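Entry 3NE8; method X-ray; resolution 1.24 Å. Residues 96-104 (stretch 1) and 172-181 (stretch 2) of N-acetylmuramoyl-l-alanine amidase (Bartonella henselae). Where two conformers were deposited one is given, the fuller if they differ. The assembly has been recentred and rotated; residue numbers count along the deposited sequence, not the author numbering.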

ATOM      1  N   VAL A  96      -7.252 -10.402  10.555  1.00  9.74           N
ATOM      2  CA  VAL A  96      -7.880  -9.377   9.726  1.00 10.23           C
ATOM      3  C   VAL A  96      -8.417 -10.019   8.458  1.00 10.76           C
ATOM      4  O   VAL A  96      -7.689 -10.747   7.758  1.00 11.83           O
ATOM      5  N   TYR A  97      -9.683  -9.759   8.160  1.00  9.72           N
ATOM      6  CA  TYR A  97     -10.331 -10.259   6.957  1.00  9.58           C
ATOM      7  C   TYR A  97     -10.661  -9.129   5.998  1.00 10.01           C
ATOM      8  O   TYR A  97     -11.103  -8.051   6.402  1.00  9.41           O
ATOM      9  N   THR A  98     -10.437  -9.387   4.714  1.00  9.77           N
ATOM     10  CA  THR A  98     -10.930  -8.532   3.640  1.00  9.75           C
ATOM     11  C   THR A  98     -11.951  -9.315   2.821  1.00  9.81           C
ATOM     12  O   THR A  98     -12.088 -10.533   3.002  1.00 11.61           O
ATOM     13  N   ILE A  99     -12.659  -8.641   1.921  1.00 10.45           N
ATOM     14  CA  ILE A  99     -13.722  -9.298   1.177  1.00 10.23           C
ATOM     15  C   ILE A  99     -13.174 -10.049  -0.034  1.00 11.98           C
ATOM     16  O   ILE A  99     -12.179  -9.644  -0.643  1.00 12.75           O
ATOM     17  N   SER A 100     -13.831 -11.150  -0.379  1.00 12.47           N
ATOM     18  CA  SER A 100     -13.499 -11.927  -1.566  1.00 13.90           C
ATOM     19  C   SER A 100     -14.672 -12.845  -1.845  1.00 15.91           C
ATOM     20  O   SER A 100     -15.339 -13.302  -0.917  1.00 17.92           O
ATOM     21  N   ASP A 101     -14.916 -13.137  -3.118  1.00 16.54           N
ATOM     22  CA  ASP A 101     -15.966 -14.080  -3.478  1.00 20.32           C
ATOM     23  C   ASP A 101     -15.561 -15.486  -3.048  1.00 22.29           C
ATOM     24  O   ASP A 101     -16.394 -16.289  -2.630  1.00 30.70           O
ATOM     25  N   GLU A 102     -14.267 -15.762  -3.144  1.00 19.28           N
ATOM     26  CA  GLU A 102     -13.702 -17.060  -2.810  1.00 22.88           C
ATOM     27  C   GLU A 102     -12.905 -16.965  -1.511  1.00 23.06           C
ATOM     28  O   GLU A 102     -11.980 -16.158  -1.400  1.00 23.77           O
ATOM     29  N   ALA A 103     -13.255 -17.800  -0.538  1.00 18.86           N
ATOM     30  CA  ALA A 103     -12.628 -17.746   0.782  1.00 18.34           C
ATOM     31  C   ALA A 103     -11.182 -18.218   0.757  1.00 17.55           C
ATOM     32  O   ALA A 103     -10.806 -19.076  -0.055  1.00 20.44           O
ATOM     33  N   SER A 104     -10.371 -17.670   1.655  1.00 16.45           N
ATOM     34  CA  SER A 104      -8.962 -18.050   1.753  1.00 18.52           C
ATOM     35  C   SER A 104      -8.783 -19.477   2.261  1.00 18.57           C
ATOM     36  O   SER A 104      -7.784 -20.134   1.958  1.00 18.81           O
ATOM     37  N   ARG A 172      -6.814 -13.029   6.164  1.00 12.73           N
ATOM     38  CA  ARG A 172      -7.687 -13.972   5.481  1.00 12.72           C
ATOM     39  C   ARG A 172      -8.780 -13.219   4.734  1.00 12.59           C
ATOM     40  O   ARG A 172      -8.838 -11.985   4.763  1.00 11.34           O
ATOM     41  N   TYR A 173      -9.646 -13.948   4.043  1.00 11.21           N
ATOM     42  CA  TYR A 173     -10.690 -13.291   3.264  1.00 12.57           C
ATOM     43  C   TYR A 173     -11.837 -14.234   2.960  1.00 11.93           C
ATOM     44  O   TYR A 173     -11.662 -15.455   2.882  1.00 12.49           O
ATOM     45  N   ALA A 174     -13.023 -13.658   2.835  1.00 12.41           N
ATOM     46  CA  ALA A 174     -14.224 -14.404   2.504  1.00 13.03           C
ATOM     47  C   ALA A 174     -15.313 -13.397   2.193  1.00 12.58           C
ATOM     48  O   ALA A 174     -15.088 -12.188   2.270  1.00 12.84           O
ATOM     49  N   ASP A 175     -16.494 -13.889   1.839  1.00 13.40           N
ATOM     50  CA  ASP A 175     -17.558 -13.033   1.339  1.00 12.49           C
ATOM     51  C   ASP A 175     -18.402 -12.448   2.480  1.00 12.27           C
ATOM     52  O   ASP A 175     -19.583 -12.772   2.633  1.00 15.13           O
ATOM     53  N   PHE A 176     -17.786 -11.588   3.280  1.00 10.92           N
ATOM     54  CA  PHE A 176     -18.470 -10.913   4.388  1.00 10.83           C
ATOM     55  C   PHE A 176     -19.328  -9.755   3.868  1.00 11.33           C
ATOM     56  O   PHE A 176     -18.806  -8.804   3.273  1.00 11.97           O
ATOM     57  N   GLN A 177     -20.635  -9.822   4.101  1.00 11.23           N
ATOM     58  CA  GLN A 177     -21.530  -8.781   3.606  0.65 11.08           C
ATOM     59  C   GLN A 177     -21.257  -7.404   4.212  1.00 10.59           C
ATOM     60  O   GLN A 177     -21.525  -6.382   3.583  1.00 11.49           O
ATOM     61  N   VAL A 178     -20.697  -7.365   5.415  1.00  9.49           N
ATOM     62  CA  VAL A 178     -20.430  -6.070   6.033  1.00 10.12           C
ATOM     63  C   VAL A 178     -19.250  -5.355   5.365  1.00  9.42           C
ATOM     64  O   VAL A 178     -19.031  -4.162   5.606  1.00 10.08           O
ATOM     65  N   LEU A 179     -18.518  -6.073   4.508  1.00  9.72           N
ATOM     66  CA  LEU A 179     -17.360  -5.510   3.815  1.00 10.89           C
ATOM     67  C   LEU A 179     -17.671  -5.114   2.367  1.00 12.14           C
ATOM     68  O   LEU A 179     -16.750  -4.890   1.580  1.00 12.77           O
ATOM     69  N   LYS A 180     -18.954  -5.003   2.026  1.00 11.58           N
ATOM     70  CA  LYS A 180     -19.386  -4.793   0.643  1.00 12.85           C
ATOM     71  C   LYS A 180     -19.378  -3.352   0.125  1.00 14.29           C
ATOM     72  O   LYS A 180     -19.747  -3.132  -1.028  1.00 17.23           O
ATOM     73  N   ALA A 181     -18.974  -2.368   0.925  1.00 12.00           N
ATOM     74  CA  ALA A 181     -18.956  -0.992   0.405  1.00 12.06           C
ATOM     75  C   ALA A 181     -18.051  -0.930  -0.834  1.00 11.73           C
ATOM     76  O   ALA A 181     -16.874  -1.278  -0.751  1.00 12.22           O
TER

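The strand portions at the start of the two stretches run side by side in parallel register, and the backbone ladder sets where their side chains can go. Arg 172 N donates to Val 96 O (2.9 Å) and Thr 98 N to Arg 172 O (3.1 Å), so Tyr 97 and Arg 172 share one face of the sheet, while Thr 98 and Tyr 173 share the other.

On the first face, Tyr 97 takes chi1 m with chi2 near -97°, which lays its ring alongside the neighbouring strand: Tyr 97 CE1 comes 3.5 Å from Arg 172 CB. Phe 176, also m at chi1 with chi2 near -85°, presents its edge to the face of the Tyr 97 ring. The centroids are 5.2 Å apart and the planes 62° apart, with Tyr 97 CD1 3.6 Å from Phe 176 CE2. Two flat residues thus fill a buried space, and the Tyr 97 hydroxyl finds its polar partner elsewhere in the structure. Arg 172, m then t, t, gives its CB to this packing and leads its charged end away.

On the second face, Thr 98 (p) sets OG1 3.7 Å from Tyr 173 CB. Tyr 173, also p, turns its ring to the loop that follows the first strand. Ser 104 CB sits 3.5 Å from the centroid of the Tyr 173 ring, 9° off its normal, a CH-pi contact over the face; Ser 100 CB lies 3.5 Å from Tyr 173 CD1. The small serine brings its backbone close as well: Ser 104 N donates to Tyr 173 O (2.8 Å), and with chi1 p its OG accepts from Tyr 173 N (3.1 Å). Ser 100, t, uses its OG to donate to Glu 102 O (2.8 Å), bracing the turn. Nearby, short side chains suit the close approach of Ala 103 CB to Ala 174 CB, at 3.9 Å.

Ile 99, extended t, t, reaches into the second stretch. Its CB lies 3.9 Å from Leu 179 CB, while its CD1 lies 3.5 Å from both Phe 176 O and Lys 180 CD. Leu 179 (m, t) points toward the first strand and places CD1 3.6 Å from Tyr 97 O.

At the exposed margin, Lys 180 (m, m, t, t) bends its chain back so that NZ forms a salt bridge with Asp 175 OD1 at 2.9 Å. Asp 101 OD1 and Asp 175 OD1 are like charges only 4.3 Å apart; water 1 donates to both, at 2.6 Å from Asp 101 OD1 and 2.9 Å from Asp 175 OD1, and so bridges the two carboxylates.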

ATOM      1  CB  VAL A  96      -6.918  -8.235   9.356  1.00 11.64           C
ATOM      2  CG1 VAL A  96      -7.680  -7.125   8.638  1.00 12.10           C
ATOM      3  CG2 VAL A  96      -6.220  -7.692  10.586  1.00 13.57           C
ATOM      4  CB  TYR A  97     -11.637 -11.004   7.281  1.00 10.26           C
ATOM      5  CG  TYR A  97     -11.453 -12.238   8.122  1.00 10.64           C
ATOM      6  CD1 TYR A  97     -11.373 -13.493   7.532  1.00 11.48           C
ATOM      7  CD2 TYR A  97     -11.360 -12.155   9.503  1.00 11.67           C
ATOM      8  CE1 TYR A  97     -11.203 -14.636   8.307  1.00 12.55           C
ATOM      9  CE2 TYR A  97     -11.190 -13.281  10.280  1.00 11.66           C
ATOM     10  CZ  TYR A  97     -11.108 -14.524   9.680  1.00 11.17           C
ATOM     11  OH  TYR A  97     -10.922 -15.668  10.440  1.00 13.33           O
ATOM     12  CB  THR A  98      -9.785  -8.044   2.739  1.00  9.76           C
ATOM     13  OG1 THR A  98      -8.945  -9.150   2.380  1.00 11.33           O
ATOM     14  CG2 THR A  98      -8.951  -7.031   3.489  1.00 10.91           C
ATOM     15  CB  ILE A  99     -14.804  -8.298   0.731  1.00 12.32           C
ATOM     16  CG1 ILE A  99     -16.090  -9.042   0.344  1.00 15.76           C
ATOM     17  CG2 ILE A  99     -14.296  -7.421  -0.409  1.00 14.31           C
ATOM     18  CD1 ILE A  99     -17.296  -8.149   0.153  1.00 17.03           C
ATOM     19  CB  SER A 100     -12.257 -12.774  -1.322  1.00 15.13           C
ATOM     20  OG  SER A 100     -11.953 -13.557  -2.467  1.00 18.36           O
ATOM     21  CB  ASP A 101     -16.221 -14.047  -4.984  1.00 25.70           C
ATOM     22  CG  ASP A 101     -17.040 -12.844  -5.414  1.00 36.97           C
ATOM     23  OD1 ASP A 101     -17.685 -12.218  -4.546  1.00 37.08           O
ATOM     24  OD2 ASP A 101     -17.045 -12.531  -6.624  1.00 41.01           O
ATOM     25  CB  GLU A 102     -12.793 -17.523  -3.951  1.00 31.58           C
ATOM     26  CG  GLU A 102     -12.369 -18.980  -3.892  1.00 45.67           C
ATOM     27  CD  GLU A 102     -11.682 -19.430  -5.173  1.00 54.99           C
ATOM     28  OE1 GLU A 102     -11.836 -20.612  -5.549  1.00 59.39           O
ATOM     29  OE2 GLU A 102     -10.997 -18.600  -5.809  1.00 55.82           O
ATOM     30  CB  ALA A 103     -13.418 -18.567   1.770  1.00 20.41           C
ATOM     31  CB  SER A 104      -8.211 -17.084   2.674  1.00 16.09           C
ATOM     32  OG  SER A 104      -8.890 -16.929   3.912  1.00 15.74           O
ATOM     33  CB  ARG A 172      -8.270 -14.975   6.479  1.00 12.64           C
ATOM     34  CG  ARG A 172      -7.188 -15.752   7.207  1.00 14.56           C
ATOM     35  CD  ARG A 172      -7.725 -16.850   8.096  1.00 16.83           C
ATOM     36  NE  ARG A 172      -6.631 -17.505   8.811  1.00 15.93           N
ATOM     37  CZ  ARG A 172      -6.673 -18.749   9.274  1.00 16.45           C
ATOM     38  NH1 ARG A 172      -7.754 -19.497   9.097  1.00 17.14           N
ATOM     39  NH2 ARG A 172      -5.621 -19.241   9.917  1.00 17.84           N
ATOM     40  CB  TYR A 173     -10.129 -12.658   1.981  1.00 13.06           C
ATOM     41  CG  TYR A 173      -9.163 -13.536   1.228  1.00 16.06           C
ATOM     42  CD1 TYR A 173      -9.613 -14.465   0.305  1.00 15.02           C
ATOM     43  CD2 TYR A 173      -7.795 -13.416   1.429  1.00 19.12           C
ATOM     44  CE1 TYR A 173      -8.721 -15.273  -0.390  1.00 20.57           C
ATOM     45  CE2 TYR A 173      -6.899 -14.215   0.740  1.00 22.58           C
ATOM     46  CZ  TYR A 173      -7.372 -15.135  -0.165  1.00 17.88           C
ATOM     47  OH  TYR A 173      -6.489 -15.936  -0.859  1.00 27.54           O
ATOM     48  CB  ALA A 174     -14.641 -15.324   3.655  1.00 15.83           C
ATOM     49  CB  ASP A 175     -18.420 -13.841   0.364  1.00 15.53           C
ATOM     50  CG  ASP A 175     -19.396 -12.987  -0.410  1.00 20.47           C
ATOM     51  OD1 ASP A 175     -19.183 -11.764  -0.538  1.00 18.83           O
ATOM     52  OD2 ASP A 175     -20.387 -13.560  -0.910  1.00 26.88           O
ATOM     53  CB  PHE A 176     -17.447 -10.349   5.377  1.00 11.38           C
ATOM     54  CG  PHE A 176     -16.702 -11.393   6.158  1.00 11.29           C
ATOM     55  CD1 PHE A 176     -17.238 -11.922   7.318  1.00 12.67           C
ATOM     56  CD2 PHE A 176     -15.453 -11.829   5.742  1.00 11.70           C
ATOM     57  CE1 PHE A 176     -16.543 -12.881   8.046  1.00 13.76           C
ATOM     58  CE2 PHE A 176     -14.757 -12.782   6.464  1.00 13.79           C
ATOM     59  CZ  PHE A 176     -15.295 -13.306   7.614  1.00 14.60           C
ATOM     60  CB  GLN A 177     -22.995  -9.179   3.818  0.65 13.64           C
ATOM     61  CG  GLN A 177     -23.412 -10.411   3.032  0.65 16.77           C
ATOM     62  CD  GLN A 177     -23.000 -10.335   1.578  0.65 23.27           C
ATOM     63  OE1 GLN A 177     -23.600  -9.608   0.785  0.65 25.92           O
ATOM     64  NE2 GLN A 177     -21.965 -11.086   1.218  0.65 27.80           N
ATOM     65  CB  VAL A 178     -20.223  -6.197   7.560  1.00  9.32           C
ATOM     66  CG1 VAL A 178     -18.803  -6.645   7.895  1.00 10.57           C
ATOM     67  CG2 VAL A 178     -20.556  -4.879   8.255  1.00 10.60           C
ATOM     68  CB  LEU A 179     -16.181  -6.494   3.857  1.00 11.27           C
ATOM     69  CG  LEU A 179     -15.704  -6.938   5.245  1.00  9.38           C
ATOM     70  CD1 LEU A 179     -14.480  -7.850   5.135  1.00 11.76           C
ATOM     71  CD2 LEU A 179     -15.410  -5.725   6.135  1.00 11.41           C
ATOM     72  CB  LYS A 180     -20.793  -5.368   0.444  1.00 17.16           C
ATOM     73  CG  LYS A 180     -20.877  -6.878   0.541  1.00 22.32           C
ATOM     74  CD  LYS A 180     -20.633  -7.540  -0.800  1.00 28.93           C
ATOM     75  CE  LYS A 180     -20.763  -9.049  -0.685  1.00 29.60           C
ATOM     76  NZ  LYS A 180     -20.615  -9.727  -2.000  1.00 30.99           N
ATOM     77  CB  ALA A 181     -18.457  -0.015   1.459  1.00 12.14           C
TER
HETATM   78  O   HOH W   1     -17.500 -10.561  -2.546  1.00 31.85           O